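Local coordinates for protein purine nucleoside phosphorylase (Schistosoma mansoni, PDB 5CXQ) that probably catalyses the reversible phosphorolysis of purine nucleosides such as inosine and guanosine to the free base and ribose 1-phosphate, at residues Ile30-Gly35 and Arg79-Met84; Ser36-Leu41 and Lys269-Leu274; Gly137-Pro142 and Glu192-Phe197. All coordinates share one frame; numbering follows the deposited sequence. Where two conformers were deposited one is given.

Contact 1: Ile30-Gly35 and Arg79-Met84; sequences IGIICG and RKIVAM
Ile32 and Ile81 meet through their CD1 methyls, 3.7 Å apart, on a tightly packed face of the parallel pairing between strands 30-33 and 79-84. Ile81 reaches there because its CG1 sits between the backbone N and the carbonyl carbon (chi1 77°), while CG2 turns back to Ile30 CB. Ala83 extends this face; Ile282 of helix 260-284 packs on Ile30 and Ile32, and Ile42 on Ala83. On the reverse face Ile33 and Met84 run side by side, with Ile33 CD1 3.9 Å from Met84 SD, and Val82 and Met84 pack on Met106 of helix 96-109. Between the faces, Val82 N to Ile30 O (2.9 Å), Ile32 N to Val82 O (2.9 Å) and Met84 N to Ile32 O (3.1 Å) form a regular ladder.

Both ends are looser. Ile30 N reaches Lys80 O only weakly, at 3.4 Å, and Arg79 folds back until Ile30 CD1 lies over one face of its guanidinium, whose NH2 pairs with Asp29 in a salt bridge. At the other end a water accepts from Cys34 N at 3.0 Å where the strands part. The chemistry implies a buried apolar centre held by backbone bonds, with charge and water at its ends.

Contact 2: Ser36-Leu41 and Lys269-Leu274; sequences SGLGKL and KRADLL
Leu38 and Leu274 carry the apolar part of this contact, their side chains crossing at about a right angle. CD2 of Leu274 is the touching branch: it lies 3.5 Å from Leu38 CD1 and 4.0 Å from Leu38 CD2, against the side of the branched end of Leu38. With CG of Leu274 anti to the backbone N (chi1 -170°), the branched end reaches towards the loop, and CD2 is the methyl that meets it. Ala271, one turn back on the same flank, presents its CB to Leu38 CD2 and also to the carbonyl of Gly37, with 3.7 Å between Ala271 CB and Gly37 O. Thr117 of strand 113-122 touches both leucines and extends the apolar patch towards the sheet.

The electrostatic part lies at the rim. Lys40 stretches towards the helix and then bends at its last two torsions, and it is the aliphatic chain that meets the carboxylate: Lys40 CD comes to 3.2 Å from Asp272 OD1. Its ammonium stays beyond salt-bridge range, with Lys40 NZ 4.1 Å from Asp272 OD1, so the attraction is probably modest; Glu43 gives NZ a long, weak ion pair.

The arrangement belongs to the purine nucleoside phosphorylase fold, in which the glycine-rich loop after the first strand, which carries Ser36 and is phosphate-binding in related trimeric enzymes, rests on the long C-terminal helix, here 260-284.

Contact 3: Gly137-Pro142 and Glu192-Phe197; sequences GHINFP and EGVYAF
Pro142 lies over one face of the Phe197 ring in a CH-pi contact, its CG 3.9 Å from the ring centroid and 29° off the normal. Asn140 approaches the same ring at its edge, with Asn140 OD1 3.4 Å from Phe197 CD2. Both Asn140 and Phe197 hold CG anti to the backbone N (chi1 -179° and 180°), which makes amide and ring run side by side. The carbonyl of Phe197 is buried and has no hydrogen-bond partner; carbon atoms of Phe141 and Pro142 lie against it instead, with Phe141 CD2 3.5 Å from Phe197 O in the plane of the Phe141 ring, and Pro142 CD 3.4 Å from Phe197 O. On the face bearing Ile139, Val194 and Ala196, Ile139 CG1 touches Val194 CG1 at 4.1 Å.

The backbone sets these groups in place. Tyr195 N donates to Gly137 O (3.0 Å), Ile139 N to Tyr195 O (2.9 Å) and Phe197 N to Ile139 O (3.0 Å), a parallel ladder whose first and last bonds are nearly straight. Just beyond it Asn140 is the N-cap of helix 141-144: its OD1 accepts from Gly143 N, which fixes the amide beside Phe197. His138 ND1 is bonded to Tyr169 OH, and the hydroxyl of Tyr195 to Ser223 N.

Further out, two other subunits of the trimer reach the contact. Ser205 of the second subunit bonds to His138 O and Glu208 of that subunit to Asn140 N, whereas Leu144 of the third subunit packs on Phe141 and Pro142. Within the chain, strand 190-197 lies between strands 132-140 and 219-221, with helix 206-214 against Phe141 and Ala196 on one face and helix 225-233 against Asn140, Tyr195 and Phe197 on the other.

The first segments of contacts 1 and 2 follow one another, strand 30-33 running through Gly35 into the loop at Ser36, and the segments of the two contacts alternate along the chain. They also touch directly, Ile32 CD1 lying 3.9 Å from Leu41 CD2, with centres about 14 Å apart. Helix 260-284 serves both, packing on Ile30 and Ile32 of contact 1 and supplying one segment of contact 2. Contact 3 belongs to the same mixed sheet as contact 1 but lies across the chain's centre, with centres about 22 Å and nearest atoms about 10 Å apart. From contact 2 its nearest atoms are about 11 Å away. By family resemblance, the loop of contact 2 probably borders the phosphate site, while contact 3 meets neighbouring subunits.

Contact 1: Ile30-Gly35 and Arg79-Met84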
loop_
_atom_site.group_PDB
_atom_site.type_symbol
_atom_site.label_atom_id
_atom_site.label_comp_id
_atom_site.label_asym_id
_atom_site.label_seq_id
_atom_site.Cartn_x
_atom_site.Cartn_y
_atom_site.Cartn_z
ATOM N N ILE A 30 23.501 -8.023 22.017
ATOM C CA ILE A 30 23.347 -7.009 20.979
ATOM C C ILE A 30 23.199 -7.674 19.618
ATOM O O ILE A 30 23.897 -8.640 19.329
ATOM C CB ILE A 30 24.563 -6.049 20.956
ATOM C CG1 ILE A 30 24.723 -5.372 22.318
ATOM C CG2 ILE A 30 24.447 -5.019 19.825
ATOM C CD1 ILE A 30 26.138 -4.964 22.627
ATOM N N GLY A 31 22.277 -7.170 18.799
ATOM C CA GLY A 31 22.107 -7.638 17.436
ATOM C C GLY A 31 22.507 -6.549 16.465
ATOM O O GLY A 31 22.410 -5.365 16.778
ATOM N N ILE A 32 22.987 -6.949 15.291
ATOM C CA ILE A 32 23.427 -5.994 14.280
ATOM C C ILE A 32 22.916 -6.387 12.893
ATOM O O ILE A 32 23.038 -7.543 12.480
ATOM C CB ILE A 32 24.968 -5.884 14.226
ATOM C CG1 ILE A 32 25.541 -5.464 15.583
ATOM C CG2 ILE A 32 25.392 -4.888 13.163
ATOM C CD1 ILE A 32 27.050 -5.416 15.608
ATOM N N ILE A 33 22.352 -5.419 12.176
ATOM C CA ILE A 33 21.909 -5.611 10.796
ATOM C C ILE A 33 22.498 -4.459 9.990
ATOM O O ILE A 33 22.379 -3.304 10.398
ATOM C CB ILE A 33 20.354 -5.656 10.685
ATOM C CG1 ILE A 33 19.804 -6.898 11.400
ATOM C CG2 ILE A 33 19.905 -5.645 9.232
ATOM C CD1 ILE A 33 18.272 -6.965 11.464
ATOM N N CYS A 34 23.175 -4.765 8.887
ATOM C CA CYS A 34 23.980 -3.763 8.183
ATOM C C CYS A 34 23.462 -3.407 6.802
ATOM O O CYS A 34 22.885 -4.239 6.110
ATOM C CB CYS A 34 25.421 -4.245 8.035
ATOM S SG CYS A 34 26.204 -4.591 9.608
ATOM N N GLY A 35 23.716 -2.172 6.391
ATOM C CA GLY A 35 23.382 -1.757 5.042
ATOM C C GLY A 35 24.341 -2.375 4.041
ATOM O O GLY A 35 25.423 -2.847 4.403
ATOM N N ARG A 79 31.754 -7.038 24.065
ATOM C CA ARG A 79 30.357 -7.472 24.191
ATOM C C ARG A 79 30.016 -8.620 23.249
ATOM O O ARG A 79 30.593 -8.741 22.172
ATOM C CB ARG A 79 29.398 -6.307 23.923
ATOM C CG ARG A 79 29.545 -5.146 24.890
ATOM C CD ARG A 79 29.377 -5.604 26.326
ATOM N NE ARG A 79 28.056 -6.181 26.562
ATOM C CZ ARG A 79 26.968 -5.463 26.818
ATOM N NH1 ARG A 79 27.043 -4.138 26.863
ATOM N NH2 ARG A 79 25.801 -6.064 27.024
ATOM N N LYS A 80 29.050 -9.444 23.649
ATOM C CA LYS A 80 28.631 -10.576 22.831
ATOM C C LYS A 80 27.541 -10.134 21.865
ATOM O O LYS A 80 26.553 -9.534 22.279
ATOM C CB LYS A 80 28.133 -11.722 23.708
ATOM C CG LYS A 80 29.089 -12.072 24.836
ATOM C CD LYS A 80 29.241 -13.563 24.978
ATOM C CE LYS A 80 30.590 -14.026 24.439
ATOM N NZ LYS A 80 31.735 -13.432 25.193
ATOM N N ILE A 81 27.729 -10.411 20.578
ATOM C CA ILE A 81 26.800 -9.922 19.568
ATOM C C ILE A 81 26.373 -11.012 18.588
ATOM O O ILE A 81 27.042 -12.041 18.441
ATOM C CB ILE A 81 27.403 -8.736 18.760
ATOM C CG1 ILE A 81 28.409 -9.230 17.723
ATOM C CG2 ILE A 81 28.032 -7.682 19.675
ATOM C CD1 ILE A 81 27.947 -8.972 16.300
ATOM N N VAL A 82 25.235 -10.786 17.935
ATOM C CA VAL A 82 24.805 -11.632 16.827
ATOM C C VAL A 82 24.495 -10.740 15.623
ATOM O O VAL A 82 23.798 -9.730 15.748
ATOM C CB VAL A 82 23.579 -12.507 17.214
ATOM C CG1 VAL A 82 22.431 -11.644 17.720
ATOM C CG2 VAL A 82 23.122 -13.369 16.031
ATOM N N ALA A 83 25.044 -11.095 14.464
ATOM C CA ALA A 83 24.874 -10.282 13.258
ATOM C C ALA A 83 24.217 -11.055 12.119
ATOM O O ALA A 83 24.466 -12.253 11.942
ATOM C CB ALA A 83 26.220 -9.744 12.801
ATOM N N MET A 84 23.386 -10.371 11.336
ATOM C CA MET A 84 22.892 -10.961 10.100
ATOM C C MET A 84 23.801 -10.565 8.944
ATOM O O MET A 84 23.935 -9.386 8.619
ATOM C CB MET A 84 21.449 -10.539 9.819
ATOM C CG MET A 84 20.469 -10.958 10.899
ATOM S SD MET A 84 18.751 -10.692 10.418
ATOM C CE MET A 84 18.532 -11.959 9.158
HETATM O O HOH W 1 22.704 -7.444 7.710
#

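Contact 2: Ser36-Leu41 and Lys269-Leu274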
loop_
_atom_site.group_PDB
_atom_site.type_symbol
_atom_site.label_atom_id
_atom_site.label_comp_id
_atom_site.label_asym_id
_atom_site.label_seq_id
_atom_site.Cartn_x
_atom_site.Cartn_y
_atom_site.Cartn_z
ATOM N N SER A 36 23.956 -2.375 2.772
ATOM C CA SER A 36 24.812 -2.913 1.727
ATOM C C SER A 36 26.117 -2.129 1.672
ATOM O O SER A 36 26.115 -0.903 1.693
ATOM C CB SER A 36 24.105 -2.871 0.372
ATOM O OG SER A 36 22.796 -3.407 0.470
ATOM N N GLY A 37 27.229 -2.856 1.624
ATOM C CA GLY A 37 28.544 -2.240 1.609
ATOM C C GLY A 37 29.045 -1.793 2.978
ATOM O O GLY A 37 30.153 -1.252 3.091
ATOM N N LEU A 38 28.251 -2.041 4.011
ATOM C CA LEU A 38 28.579 -1.595 5.368
ATOM C C LEU A 38 28.761 -2.768 6.332
ATOM O O LEU A 38 28.373 -2.692 7.497
ATOM C CB LEU A 38 27.481 -0.663 5.895
ATOM C CG LEU A 38 27.159 0.559 5.031
ATOM C CD1 LEU A 38 26.052 1.370 5.697
ATOM C CD2 LEU A 38 28.398 1.397 4.826
ATOM N N GLY A 39 29.362 -3.850 5.851
ATOM C CA GLY A 39 29.427 -5.074 6.629
ATOM C C GLY A 39 30.768 -5.369 7.274
ATOM O O GLY A 39 30.957 -6.443 7.833
ATOM N N LYS A 40 31.687 -4.410 7.219
ATOM C CA LYS A 40 33.056 -4.617 7.693
ATOM C C LYS A 40 33.158 -4.966 9.182
ATOM O O LYS A 40 34.059 -5.700 9.580
ATOM C CB LYS A 40 33.903 -3.371 7.401
ATOM C CG LYS A 40 35.368 -3.499 7.794
ATOM C CD LYS A 40 36.179 -2.300 7.326
ATOM C CE LYS A 40 36.357 -2.308 5.815
ATOM N NZ LYS A 40 37.268 -3.404 5.368
ATOM N N LEU A 41 32.246 -4.445 9.999
ATOM C CA LEU A 41 32.270 -4.695 11.441
ATOM C C LEU A 41 32.237 -6.191 11.730
ATOM O O LEU A 41 32.862 -6.671 12.678
ATOM C CB LEU A 41 31.096 -3.996 12.128
ATOM C CG LEU A 41 31.043 -4.032 13.658
ATOM C CD1 LEU A 41 32.339 -3.520 14.267
ATOM C CD2 LEU A 41 29.872 -3.202 14.140
ATOM N N LYS A 269 33.178 4.699 0.816
ATOM C CA LYS A 269 33.810 5.908 1.331
ATOM C C LYS A 269 33.646 6.047 2.844
ATOM O O LYS A 269 34.528 6.587 3.521
ATOM C CB LYS A 269 33.231 7.140 0.635
ATOM C CG LYS A 269 33.875 8.458 1.051
ATOM C CD LYS A 269 33.190 9.623 0.360
ATOM C CE LYS A 269 33.662 10.956 0.910
ATOM N NZ LYS A 269 33.008 12.088 0.182
ATOM N N ARG A 270 32.525 5.562 3.375
ATOM C CA ARG A 270 32.239 5.741 4.807
ATOM C C ARG A 270 32.263 4.461 5.651
ATOM O O ARG A 270 32.067 4.517 6.874
ATOM C CB ARG A 270 30.880 6.422 4.987
ATOM C CG ARG A 270 30.814 7.842 4.456
ATOM C CD ARG A 270 31.606 8.787 5.323
ATOM N NE ARG A 270 31.327 10.177 4.980
ATOM C CZ ARG A 270 32.263 11.107 4.820
ATOM N NH1 ARG A 270 33.547 10.796 4.972
ATOM N NH2 ARG A 270 31.915 12.346 4.501
ATOM N N ALA A 271 32.511 3.312 5.028
ATOM C CA ALA A 271 32.412 2.040 5.746
ATOM C C ALA A 271 33.349 1.931 6.957
ATOM O O ALA A 271 32.936 1.440 8.008
ATOM C CB ALA A 271 32.661 0.882 4.797
ATOM N N ASP A 272 34.594 2.378 6.814
ATOM C CA ASP A 272 35.561 2.241 7.904
ATOM C C ASP A 272 35.231 3.155 9.088
ATOM O O ASP A 272 35.385 2.758 10.248
ATOM C CB ASP A 272 36.978 2.512 7.399
ATOM C CG ASP A 272 37.448 1.461 6.416
ATOM O OD1 ASP A 272 37.874 0.378 6.867
ATOM O OD2 ASP A 272 37.383 1.715 5.196
ATOM N N LEU A 273 34.781 4.374 8.799
ATOM C CA LEU A 273 34.370 5.300 9.854
ATOM C C LEU A 273 33.125 4.789 10.583
ATOM O O LEU A 273 33.008 4.910 11.802
ATOM C CB LEU A 273 34.100 6.690 9.274
ATOM C CG LEU A 273 33.638 7.739 10.294
ATOM C CD1 LEU A 273 34.673 7.919 11.393
ATOM C CD2 LEU A 273 33.314 9.068 9.615
ATOM N N LEU A 274 32.192 4.217 9.833
ATOM C CA LEU A 274 30.977 3.689 10.429
ATOM C C LEU A 274 31.323 2.506 11.328
ATOM O O LEU A 274 30.727 2.332 12.391
ATOM C CB LEU A 274 29.975 3.284 9.338
ATOM C CG LEU A 274 28.558 2.921 9.772
ATOM C CD1 LEU A 274 27.923 4.054 10.546
ATOM C CD2 LEU A 274 27.731 2.590 8.537
#

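Contact 3: Gly137-Pro142 and Glu192-Phe197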
loop_
_atom_site.group_PDB
_atom_site.type_symbol
_atom_site.label_atom_id
_atom_site.label_comp_id
_atom_site.label_asym_id
_atom_site.label_seq_id
_atom_site.Cartn_x
_atom_site.Cartn_y
_atom_site.Cartn_z
ATOM N N GLY A 137 12.313 8.994 13.871
ATOM C CA GLY A 137 10.918 8.637 13.653
ATOM C C GLY A 137 10.727 8.257 12.196
ATOM O O GLY A 137 11.663 8.364 11.408
ATOM N N HIS A 138 9.537 7.802 11.811
ATOM C CA HIS A 138 9.351 7.386 10.412
ATOM C C HIS A 138 7.949 7.640 9.882
ATOM O O HIS A 138 7.010 7.849 10.646
ATOM C CB HIS A 138 9.724 5.892 10.208
ATOM C CG HIS A 138 8.847 4.907 10.925
ATOM N ND1 HIS A 138 9.355 3.920 11.740
ATOM C CD2 HIS A 138 7.500 4.725 10.915
ATOM C CE1 HIS A 138 8.365 3.181 12.212
ATOM N NE2 HIS A 138 7.232 3.648 11.721
ATOM N N ILE A 139 7.850 7.644 8.554
ATOM C CA ILE A 139 6.586 7.599 7.823
ATOM C C ILE A 139 6.565 6.285 7.054
ATOM O O ILE A 139 7.338 6.092 6.109
ATOM C CB ILE A 139 6.419 8.773 6.835
ATOM C CG1 ILE A 139 6.559 10.116 7.548
ATOM C CG2 ILE A 139 5.074 8.665 6.114
ATOM C CD1 ILE A 139 5.358 10.497 8.295
ATOM N N ASN A 140 5.681 5.383 7.463
ATOM C CA ASN A 140 5.651 4.004 6.976
ATOM C C ASN A 140 4.565 3.833 5.913
ATOM O O ASN A 140 3.428 3.468 6.230
ATOM C CB ASN A 140 5.430 3.081 8.199
ATOM C CG ASN A 140 5.394 1.593 7.868
ATOM O OD1 ASN A 140 5.704 1.161 6.758
ATOM N ND2 ASN A 140 5.030 0.787 8.876
ATOM N N PHE A 141 4.886 4.111 4.651
ATOM C CA PHE A 141 3.853 4.009 3.624
ATOM C C PHE A 141 3.291 2.585 3.460
ATOM O O PHE A 141 2.068 2.439 3.335
ATOM C CB PHE A 141 4.365 4.573 2.288
ATOM C CG PHE A 141 4.489 6.073 2.301
ATOM C CD1 PHE A 141 3.368 6.876 2.167
ATOM C CD2 PHE A 141 5.727 6.680 2.490
ATOM C CE1 PHE A 141 3.475 8.264 2.195
ATOM C CE2 PHE A 141 5.846 8.059 2.522
ATOM C CZ PHE A 141 4.716 8.855 2.364
ATOM N N PRO A 142 4.143 1.545 3.506
ATOM C CA PRO A 142 3.535 0.210 3.481
ATOM C C PRO A 142 2.582 -0.033 4.662
ATOM O O PRO A 142 1.522 -0.642 4.479
ATOM C CB PRO A 142 4.752 -0.724 3.534
ATOM C CG PRO A 142 5.836 0.071 2.829
ATOM C CD PRO A 142 5.609 1.479 3.350
ATOM N N GLU A 192 19.957 14.454 12.526
ATOM C CA GLU A 192 18.851 13.603 12.940
ATOM C C GLU A 192 17.701 13.841 11.976
ATOM O O GLU A 192 17.640 14.878 11.321
ATOM C CB GLU A 192 18.440 13.882 14.380
ATOM C CG GLU A 192 17.841 15.248 14.582
ATOM C CD GLU A 192 17.398 15.465 16.008
ATOM O OE1 GLU A 192 17.954 14.793 16.903
ATOM O OE2 GLU A 192 16.490 16.293 16.228
ATOM N N GLY A 193 16.800 12.877 11.846
ATOM C CA GLY A 193 15.720 13.086 10.907
ATOM C C GLY A 193 14.672 11.998 10.846
ATOM O O GLY A 193 14.833 10.919 11.421
ATOM N N VAL A 194 13.606 12.305 10.109
ATOM C CA VAL A 194 12.468 11.414 9.878
ATOM C C VAL A 194 12.665 10.622 8.581
ATOM O O VAL A 194 12.965 11.209 7.533
ATOM C CB VAL A 194 11.157 12.223 9.796
ATOM C CG1 VAL A 194 9.961 11.309 9.505
ATOM C CG2 VAL A 194 10.945 13.030 11.075
ATOM N N TYR A 195 12.496 9.304 8.666
ATOM C CA TYR A 195 12.740 8.369 7.561
ATOM C C TYR A 195 11.443 7.927 6.887
ATOM O O TYR A 195 10.567 7.371 7.546
ATOM C CB TYR A 195 13.489 7.147 8.101
ATOM C CG TYR A 195 13.825 6.034 7.142
ATOM C CD1 TYR A 195 12.899 5.024 6.836
ATOM C CD2 TYR A 195 15.091 5.943 6.579
ATOM C CE1 TYR A 195 13.230 3.986 5.978
ATOM C CE2 TYR A 195 15.421 4.910 5.734
ATOM C CZ TYR A 195 14.496 3.940 5.434
ATOM O OH TYR A 195 14.876 2.922 4.593
ATOM N N ALA A 196 11.326 8.161 5.583
ATOM C CA ALA A 196 10.199 7.624 4.825
ATOM C C ALA A 196 10.543 6.271 4.243
ATOM O O ALA A 196 11.557 6.111 3.570
ATOM C CB ALA A 196 9.790 8.568 3.719
ATOM N N PHE A 197 9.682 5.299 4.492
ATOM C CA PHE A 197 9.841 3.957 3.947
ATOM C C PHE A 197 9.096 3.848 2.615
ATOM O O PHE A 197 7.856 3.860 2.574
ATOM C CB PHE A 197 9.328 2.934 4.956
ATOM C CG PHE A 197 9.431 1.484 4.522
ATOM C CD1 PHE A 197 10.355 1.040 3.572
ATOM C CD2 PHE A 197 8.574 0.548 5.103
ATOM C CE1 PHE A 197 10.425 -0.321 3.215
ATOM C CE2 PHE A 197 8.624 -0.800 4.758
ATOM C CZ PHE A 197 9.547 -1.247 3.807
#